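Local structure of isoflavone reductase (Medicago sativa, 2GAS) at residues E2-G15 against A73-L87. The protein reduces achiral isoflavones to chiral isoflavanones with NADPH, a late step in the biosynthesis of the pterocarpan phytoalexin medicarpin. Residues are numbered along the deposited sequence; the frame is centred on the assembly and turned at random.
Sequences ENKILILGPTGAIG and AIKQVDIVICAAGRL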
ATOM      1  N   GLU A   2     -23.651  -4.147   2.978  1.00 43.18           N
ATOM      2  CA  GLU A   2     -24.112  -4.308   4.354  1.00 40.02           C
ATOM      3  C   GLU A   2     -22.936  -4.284   5.330  1.00 36.14           C
ATOM      4  O   GLU A   2     -23.105  -3.987   6.514  1.00 36.10           O
ATOM      5  CB  GLU A   2     -24.876  -5.631   4.511  1.00 43.09           C
ATOM      6  CG  GLU A   2     -26.269  -5.649   3.890  1.00 47.27           C
ATOM      7  CD  GLU A   2     -26.993  -6.974   4.101  1.00 49.33           C
ATOM      8  OE1 GLU A   2     -26.996  -7.480   5.244  1.00 50.22           O
ATOM      9  OE2 GLU A   2     -27.569  -7.505   3.127  1.00 51.02           O
ATOM     10  N   ASN A   3     -21.744  -4.592   4.829  1.00 30.26           N
ATOM     11  CA  ASN A   3     -20.554  -4.621   5.674  1.00 27.46           C
ATOM     12  C   ASN A   3     -20.160  -3.254   6.220  1.00 23.39           C
ATOM     13  O   ASN A   3     -19.970  -2.301   5.462  1.00 21.83           O
ATOM     14  CB  ASN A   3     -19.356  -5.196   4.907  1.00 29.79           C
ATOM     15  CG  ASN A   3     -19.566  -6.632   4.485  1.00 33.03           C
ATOM     16  OD1 ASN A   3     -19.758  -7.516   5.321  1.00 34.74           O
ATOM     17  ND2 ASN A   3     -19.524  -6.876   3.180  1.00 35.82           N
ATOM     18  N   LYS A   4     -20.040  -3.170   7.542  1.00 20.70           N
ATOM     19  CA  LYS A   4     -19.623  -1.940   8.200  1.00 19.27           C
ATOM     20  C   LYS A   4     -18.102  -2.013   8.228  1.00 19.12           C
ATOM     21  O   LYS A   4     -17.536  -2.949   8.788  1.00 19.60           O
ATOM     22  CB  LYS A   4     -20.191  -1.881   9.620  1.00 20.25           C
ATOM     23  CG  LYS A   4     -21.712  -1.726   9.646  1.00 22.46           C
ATOM     24  CD  LYS A   4     -22.264  -1.746  11.065  1.00 26.89           C
ATOM     25  CE  LYS A   4     -22.058  -3.100  11.723  1.00 31.02           C
ATOM     26  NZ  LYS A   4     -22.682  -3.164  13.078  1.00 36.40           N
ATOM     27  N   ILE A   5     -17.453  -1.028   7.613  1.00 17.43           N
ATOM     28  CA  ILE A   5     -15.997  -0.999   7.509  1.00 16.00           C
ATOM     29  C   ILE A   5     -15.328   0.078   8.368  1.00 17.12           C
ATOM     30  O   ILE A   5     -15.644   1.265   8.257  1.00 17.42           O
ATOM     31  CB  ILE A   5     -15.581  -0.787   6.026  1.00 17.00           C
ATOM     32  CG1 ILE A   5     -16.198  -1.887   5.156  1.00 17.26           C
ATOM     33  CG2 ILE A   5     -14.048  -0.798   5.887  1.00 15.84           C
ATOM     34  CD1 ILE A   5     -15.937  -1.729   3.671  1.00 18.91           C
ATOM     35  N   LEU A   6     -14.393  -0.353   9.215  1.00 16.84           N
ATOM     36  CA  LEU A   6     -13.651   0.547  10.092  1.00 17.29           C
ATOM     37  C   LEU A   6     -12.232   0.712   9.564  1.00 16.21           C
ATOM     38  O   LEU A   6     -11.528  -0.276   9.336  1.00 17.19           O
ATOM     39  CB  LEU A   6     -13.584  -0.025  11.512  1.00 17.19           C
ATOM     40  CG  LEU A   6     -12.682   0.729  12.495  1.00 17.94           C
ATOM     41  CD1 LEU A   6     -13.198   2.150  12.696  1.00 18.34           C
ATOM     42  CD2 LEU A   6     -12.643  -0.019  13.823  1.00 18.82           C
ATOM     43  N   ILE A   7     -11.818   1.959   9.384  1.00 16.74           N
ATOM     44  CA  ILE A   7     -10.481   2.254   8.889  1.00 15.53           C
ATOM     45  C   ILE A   7      -9.601   2.845   9.980  1.00 16.11           C
ATOM     46  O   ILE A   7      -9.919   3.894  10.548  1.00 17.08           O
ATOM     47  CB  ILE A   7     -10.518   3.266   7.714  1.00 15.12           C
ATOM     48  CG1 ILE A   7     -11.313   2.682   6.543  1.00 18.12           C
ATOM     49  CG2 ILE A   7      -9.096   3.640   7.295  1.00 17.60           C
ATOM     50  CD1 ILE A   7     -10.833   1.326   6.104  1.00 25.47           C
ATOM     51  N   LEU A   8      -8.502   2.157  10.281  1.00 15.26           N
ATOM     52  CA  LEU A   8      -7.536   2.639  11.263  1.00 15.43           C
ATOM     53  C   LEU A   8      -6.510   3.411  10.426  1.00 15.07           C
ATOM     54  O   LEU A   8      -6.187   2.995   9.308  1.00 17.64           O
ATOM     55  CB  LEU A   8      -6.885   1.454  11.981  1.00 18.12           C
ATOM     56  CG  LEU A   8      -7.867   0.409  12.525  1.00 22.93           C
ATOM     57  CD1 LEU A   8      -7.093  -0.730  13.173  1.00 26.03           C
ATOM     58  CD2 LEU A   8      -8.813   1.041  13.526  1.00 24.29           C
ATOM     59  N   GLY A   9      -6.018   4.532  10.955  1.00 14.81           N
ATOM     60  CA  GLY A   9      -5.085   5.377  10.222  1.00 16.76           C
ATOM     61  C   GLY A   9      -5.835   6.033   9.067  1.00 15.65           C
ATOM     62  O   GLY A   9      -5.288   6.199   7.980  1.00 15.13           O
ATOM     63  N   PRO A  10      -7.089   6.457   9.291  1.00 17.26           N
ATOM     64  CA  PRO A  10      -7.914   7.080   8.253  1.00 16.34           C
ATOM     65  C   PRO A  10      -7.419   8.373   7.605  1.00 17.38           C
ATOM     66  O   PRO A  10      -7.796   8.673   6.468  1.00 18.23           O
ATOM     67  CB  PRO A  10      -9.260   7.259   8.957  1.00 17.90           C
ATOM     68  CG  PRO A  10      -8.851   7.569  10.352  1.00 18.21           C
ATOM     69  CD  PRO A  10      -7.758   6.548  10.603  1.00 18.30           C
ATOM     70  N   THR A  11      -6.588   9.143   8.302  1.00 17.45           N
ATOM     71  CA  THR A  11      -6.103  10.388   7.708  1.00 18.05           C
ATOM     72  C   THR A  11      -4.734  10.268   7.044  1.00 17.24           C
ATOM     73  O   THR A  11      -4.186  11.258   6.563  1.00 19.78           O
ATOM     74  CB  THR A  11      -6.066  11.546   8.738  1.00 18.07           C
ATOM     75  OG1 THR A  11      -5.106  11.263   9.762  1.00 21.48           O
ATOM     76  CG2 THR A  11      -7.442  11.744   9.361  1.00 20.60           C
ATOM     77  N   GLY A  12      -4.182   9.060   7.005  1.00 15.08           N
ATOM     78  CA  GLY A  12      -2.892   8.875   6.361  1.00 16.69           C
ATOM     79  C   GLY A  12      -2.985   9.019   4.848  1.00 17.02           C
ATOM     80  O   GLY A  12      -4.082   9.086   4.292  1.00 15.28           O
ATOM     81  N   ALA A  13      -1.834   9.051   4.177  1.00 17.34           N
ATOM     82  CA  ALA A  13      -1.796   9.195   2.725  1.00 17.65           C
ATOM     83  C   ALA A  13      -2.568   8.075   2.041  1.00 16.81           C
ATOM     84  O   ALA A  13      -3.255   8.294   1.046  1.00 18.19           O
ATOM     85  CB  ALA A  13      -0.352   9.201   2.241  1.00 18.62           C
ATOM     86  N   ILE A  14      -2.464   6.872   2.590  1.00 17.04           N
ATOM     87  CA  ILE A  14      -3.147   5.717   2.021  1.00 17.30           C
ATOM     88  C   ILE A  14      -4.566   5.565   2.555  1.00 17.99           C
ATOM     89  O   ILE A  14      -5.508   5.337   1.797  1.00 17.77           O
ATOM     90  CB  ILE A  14      -2.356   4.422   2.327  1.00 16.65           C
ATOM     91  CG1 ILE A  14      -0.937   4.539   1.766  1.00 20.19           C
ATOM     92  CG2 ILE A  14      -3.074   3.212   1.751  1.00 20.18           C
ATOM     93  CD1 ILE A  14      -0.871   4.968   0.313  1.00 26.44           C
ATOM     94  N   GLY A  15      -4.707   5.700   3.869  1.00 16.94           N
ATOM     95  CA  GLY A  15      -6.003   5.555   4.504  1.00 16.20           C
ATOM     96  C   GLY A  15      -7.122   6.430   3.978  1.00 14.10           C
ATOM     97  O   GLY A  15      -8.254   5.968   3.880  1.00 16.07           O
ATOM     98  N   ALA A  73     -14.783  -0.034  19.679  1.00 21.16           N
ATOM     99  CA  ALA A  73     -14.951   0.418  18.304  1.00 21.67           C
ATOM    100  C   ALA A  73     -15.154  -0.767  17.370  1.00 20.75           C
ATOM    101  O   ALA A  73     -16.064  -0.771  16.543  1.00 21.76           O
ATOM    102  CB  ALA A  73     -13.727   1.220  17.867  1.00 20.11           C
ATOM    103  N   ILE A  74     -14.300  -1.774  17.516  1.00 19.73           N
ATOM    104  CA  ILE A  74     -14.360  -2.963  16.674  1.00 20.31           C
ATOM    105  C   ILE A  74     -15.679  -3.728  16.796  1.00 21.23           C
ATOM    106  O   ILE A  74     -16.156  -4.309  15.820  1.00 19.88           O
ATOM    107  CB  ILE A  74     -13.167  -3.898  16.983  1.00 21.21           C
ATOM    108  CG1 ILE A  74     -11.861  -3.202  16.585  1.00 21.50           C
ATOM    109  CG2 ILE A  74     -13.319  -5.213  16.242  1.00 19.66           C
ATOM    110  CD1 ILE A  74     -10.604  -3.973  16.945  1.00 21.66           C
ATOM    111  N   LYS A  75     -16.275  -3.724  17.984  1.00 21.62           N
ATOM    112  CA  LYS A  75     -17.545  -4.417  18.183  1.00 23.79           C
ATOM    113  C   LYS A  75     -18.675  -3.806  17.360  1.00 23.45           C
ATOM    114  O   LYS A  75     -19.713  -4.437  17.144  1.00 24.87           O
ATOM    115  CB  LYS A  75     -17.939  -4.392  19.662  1.00 23.35           C
ATOM    116  CG  LYS A  75     -17.242  -5.425  20.518  1.00 26.86           C
ATOM    117  CD  LYS A  75     -17.670  -5.285  21.968  1.00 30.63           C
ATOM    118  CE  LYS A  75     -17.445  -6.570  22.733  1.00 33.96           C
ATOM    119  NZ  LYS A  75     -18.331  -7.654  22.212  1.00 35.77           N
ATOM    120  N   GLN A  76     -18.471  -2.582  16.888  1.00 22.70           N
ATOM    121  CA  GLN A  76     -19.496  -1.893  16.113  1.00 22.74           C
ATOM    122  C   GLN A  76     -19.413  -2.108  14.603  1.00 22.85           C
ATOM    123  O   GLN A  76     -20.294  -1.671  13.870  1.00 23.85           O
ATOM    124  CB  GLN A  76     -19.439  -0.392  16.403  1.00 22.64           C
ATOM    125  CG  GLN A  76     -19.682  -0.035  17.857  1.00 25.49           C
ATOM    126  CD  GLN A  76     -19.462   1.439  18.134  1.00 25.66           C
ATOM    127  OE1 GLN A  76     -20.197   2.295  17.639  1.00 28.27           O
ATOM    128  NE2 GLN A  76     -18.441   1.743  18.924  1.00 26.33           N
ATOM    129  N   VAL A  77     -18.368  -2.790  14.142  1.00 20.44           N
ATOM    130  CA  VAL A  77     -18.188  -3.008  12.713  1.00 19.76           C
ATOM    131  C   VAL A  77     -18.006  -4.472  12.323  1.00 19.71           C
ATOM    132  O   VAL A  77     -17.983  -5.358  13.177  1.00 22.12           O
ATOM    133  CB  VAL A  77     -16.976  -2.205  12.199  1.00 17.47           C
ATOM    134  CG1 VAL A  77     -17.174  -0.724  12.498  1.00 19.57           C
ATOM    135  CG2 VAL A  77     -15.698  -2.715  12.864  1.00 20.04           C
ATOM    136  N   ASP A  78     -17.875  -4.708  11.021  1.00 18.61           N
ATOM    137  CA  ASP A  78     -17.700  -6.050  10.471  1.00 18.44           C
ATOM    138  C   ASP A  78     -16.294  -6.275   9.917  1.00 18.20           C
ATOM    139  O   ASP A  78     -15.729  -7.358  10.053  1.00 20.37           O
ATOM    140  CB  ASP A  78     -18.698  -6.284   9.335  1.00 19.47           C
ATOM    141  CG  ASP A  78     -20.137  -6.171   9.785  1.00 21.87           C
ATOM    142  OD1 ASP A  78     -20.876  -5.331   9.224  1.00 22.28           O
ATOM    143  OD2 ASP A  78     -20.523  -6.929  10.692  1.00 23.36           O
ATOM    144  N   ILE A  79     -15.743  -5.248   9.282  1.00 17.34           N
ATOM    145  CA  ILE A  79     -14.422  -5.325   8.664  1.00 17.42           C
ATOM    146  C   ILE A  79     -13.488  -4.261   9.221  1.00 16.31           C
ATOM    147  O   ILE A  79     -13.872  -3.102   9.381  1.00 16.19           O
ATOM    148  CB  ILE A  79     -14.545  -5.157   7.132  1.00 18.32           C
ATOM    149  CG1 ILE A  79     -15.462  -6.254   6.579  1.00 18.79           C
ATOM    150  CG2 ILE A  79     -13.162  -5.227   6.475  1.00 17.65           C
ATOM    151  CD1 ILE A  79     -15.773  -6.117   5.103  1.00 21.46           C
ATOM    152  N   VAL A  80     -12.260  -4.668   9.523  1.00 13.58           N
ATOM    153  CA  VAL A  80     -11.263  -3.763  10.078  1.00 15.33           C
ATOM    154  C   VAL A  80     -10.084  -3.666   9.117  1.00 16.33           C
ATOM    155  O   VAL A  80      -9.502  -4.679   8.728  1.00 14.16           O
ATOM    156  CB  VAL A  80     -10.765  -4.276  11.448  1.00 16.41           C
ATOM    157  CG1 VAL A  80      -9.702  -3.344  11.997  1.00 16.88           C
ATOM    158  CG2 VAL A  80     -11.930  -4.393  12.418  1.00 15.46           C
ATOM    159  N   ILE A  81      -9.749  -2.442   8.731  1.00 14.22           N
ATOM    160  CA  ILE A  81      -8.641  -2.204   7.813  1.00 14.95           C
ATOM    161  C   ILE A  81      -7.575  -1.343   8.474  1.00 15.75           C
ATOM    162  O   ILE A  81      -7.847  -0.213   8.869  1.00 14.64           O
ATOM    163  CB  ILE A  81      -9.123  -1.483   6.540  1.00 14.14           C
ATOM    164  CG1 ILE A  81     -10.188  -2.336   5.842  1.00 16.51           C
ATOM    165  CG2 ILE A  81      -7.941  -1.215   5.612  1.00 14.93           C
ATOM    166  CD1 ILE A  81     -10.802  -1.691   4.610  1.00 18.92           C
ATOM    167  N   CYS A  82      -6.367  -1.885   8.605  1.00 15.53           N
ATOM    168  CA  CYS A  82      -5.271  -1.125   9.197  1.00 17.10           C
ATOM    169  C   CYS A  82      -4.479  -0.496   8.054  1.00 17.81           C
ATOM    170  O   CYS A  82      -3.593  -1.125   7.469  1.00 16.87           O
ATOM    171  CB  CYS A  82      -4.366  -2.037  10.023  1.00 20.52           C
ATOM    172  SG  CYS A  82      -3.208  -1.109  11.033  1.00 26.33           S
ATOM    173  N   ALA A  83      -4.812   0.750   7.730  1.00 17.72           N
ATOM    174  CA  ALA A  83      -4.155   1.461   6.643  1.00 19.43           C
ATOM    175  C   ALA A  83      -2.711   1.787   6.982  1.00 21.19           C
ATOM    176  O   ALA A  83      -2.416   2.291   8.069  1.00 23.33           O
ATOM    177  CB  ALA A  83      -4.923   2.740   6.320  1.00 18.29           C
ATOM    178  N   ALA A  84      -1.815   1.496   6.044  1.00 22.18           N
ATOM    179  CA  ALA A  84      -0.397   1.757   6.242  1.00 22.72           C
ATOM    180  C   ALA A  84      -0.143   3.247   6.444  1.00 23.67           C
ATOM    181  O   ALA A  84      -0.789   4.091   5.817  1.00 23.58           O
ATOM    182  CB  ALA A  84       0.400   1.244   5.051  1.00 25.03           C
ATOM    183  N   GLY A  85       0.801   3.563   7.324  1.00 23.44           N
ATOM    184  CA  GLY A  85       1.130   4.950   7.600  1.00 24.08           C
ATOM    185  C   GLY A  85       1.900   5.126   8.897  1.00 24.66           C
ATOM    186  O   GLY A  85       2.899   4.445   9.132  1.00 25.13           O
ATOM    187  N   ARG A  86       1.417   6.034   9.743  1.00 25.34           N
ATOM    188  CA  ARG A  86       2.044   6.338  11.029  1.00 27.36           C
ATOM    189  C   ARG A  86       2.053   5.176  12.013  1.00 27.74           C
ATOM    190  O   ARG A  86       2.983   5.038  12.808  1.00 26.22           O
ATOM    191  CB  ARG A  86       1.335   7.528  11.688  1.00 29.97           C
ATOM    192  CG  ARG A  86       1.935   7.956  13.023  1.00 33.84           C
ATOM    193  CD  ARG A  86       1.140   9.094  13.658  1.00 36.21           C
ATOM    194  NE  ARG A  86      -0.091   8.638  14.302  1.00 38.29           N
ATOM    195  CZ  ARG A  86      -0.126   7.962  15.448  1.00 40.31           C
ATOM    196  NH1 ARG A  86      -1.290   7.584  15.966  1.00 40.83           N
ATOM    197  NH2 ARG A  86       1.002   7.669  16.080  1.00 39.13           N
ATOM    198  N   LEU A  87       1.014   4.350  11.972  1.00 27.73           N
ATOM    199  CA  LEU A  87       0.923   3.218  12.885  1.00 28.50           C
ATOM    200  C   LEU A  87       2.104   2.262  12.730  1.00 28.28           C
ATOM    201  O   LEU A  87       2.531   1.965  11.615  1.00 28.57           O
ATOM    202  CB  LEU A  87      -0.393   2.463  12.656  1.00 31.09           C
ATOM    203  CG  LEU A  87      -1.677   3.286  12.826  1.00 33.45           C
ATOM    204  CD1 LEU A  87      -2.884   2.435  12.456  1.00 34.01           C
ATOM    205  CD2 LEU A  87      -1.786   3.789  14.264  1.00 34.53           C
TER
HETATM  206  O   HOH W   1     -20.955  -5.125  14.480  1.00 40.06           O
HETATM  207  O   HOH W   2      -3.101   5.681   6.222  1.00 17.38           O
HETATM  208  O   HOH W   3      -0.250   6.351   4.549  1.00 20.51           O
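Lys4 reaches across Asp78 to Gln76, in the turn that leads into strand 79-82. Its CB sits 3.5 Å from Asp78 OD1, and CG stays beside the same oxygen. CD nears Gln76 O, and a bend at chi3 (-66°) carries CE to 3.1 Å from it. NZ ends 2.9 Å from Gln76 O; the hydrogen bond comes in well above the carbonyl plane, off the lone-pair directions. Water 1 also accepts from NZ and ties it to Lys75 O. The Lys4 backbone is gripped as well. Its N-H points almost straight (171°) at the anti lone pair of Asp78 OD1, and its carbonyl O accepts from both Asp78 N and Ile79 N.

From here strands 5-8 and 79-82 run parallel, Leu6 and Leu8 each bonding through N and O. They are neighbouring central strands of the Rossmann-type sheet, order 3-2-1-4-5. Ile5, Ile7, Ile79 and Ile81 share the face towards helix 15-25. With chi2 at -53°, Ile7 CD1 folds tightly against Ile81, 3.3 Å from Ile81 CB. Leu6, Leu8 and Val80 occupy the other face, where Leu6 CB meets Val77 CG2 at 3.7 Å and Ile74 and Val80 reach helix 92-102.

Past the strands comes the glycine-rich loop Gly9 to Gly15, the inferred NADP(+) site, which opens with a type I turn. Gly15 CA packs 3.5 Å from Ala83 CB. Water 2 accepts from Gly15 N and donates to Gly9 O and Ala84 O. Water 3 accepts from Ile14 N and donates to Ala84 O, 2.6 Å from the water. The Ala84 side chain lies about 5 Å from that of Lys133, the inferred proton acceptor.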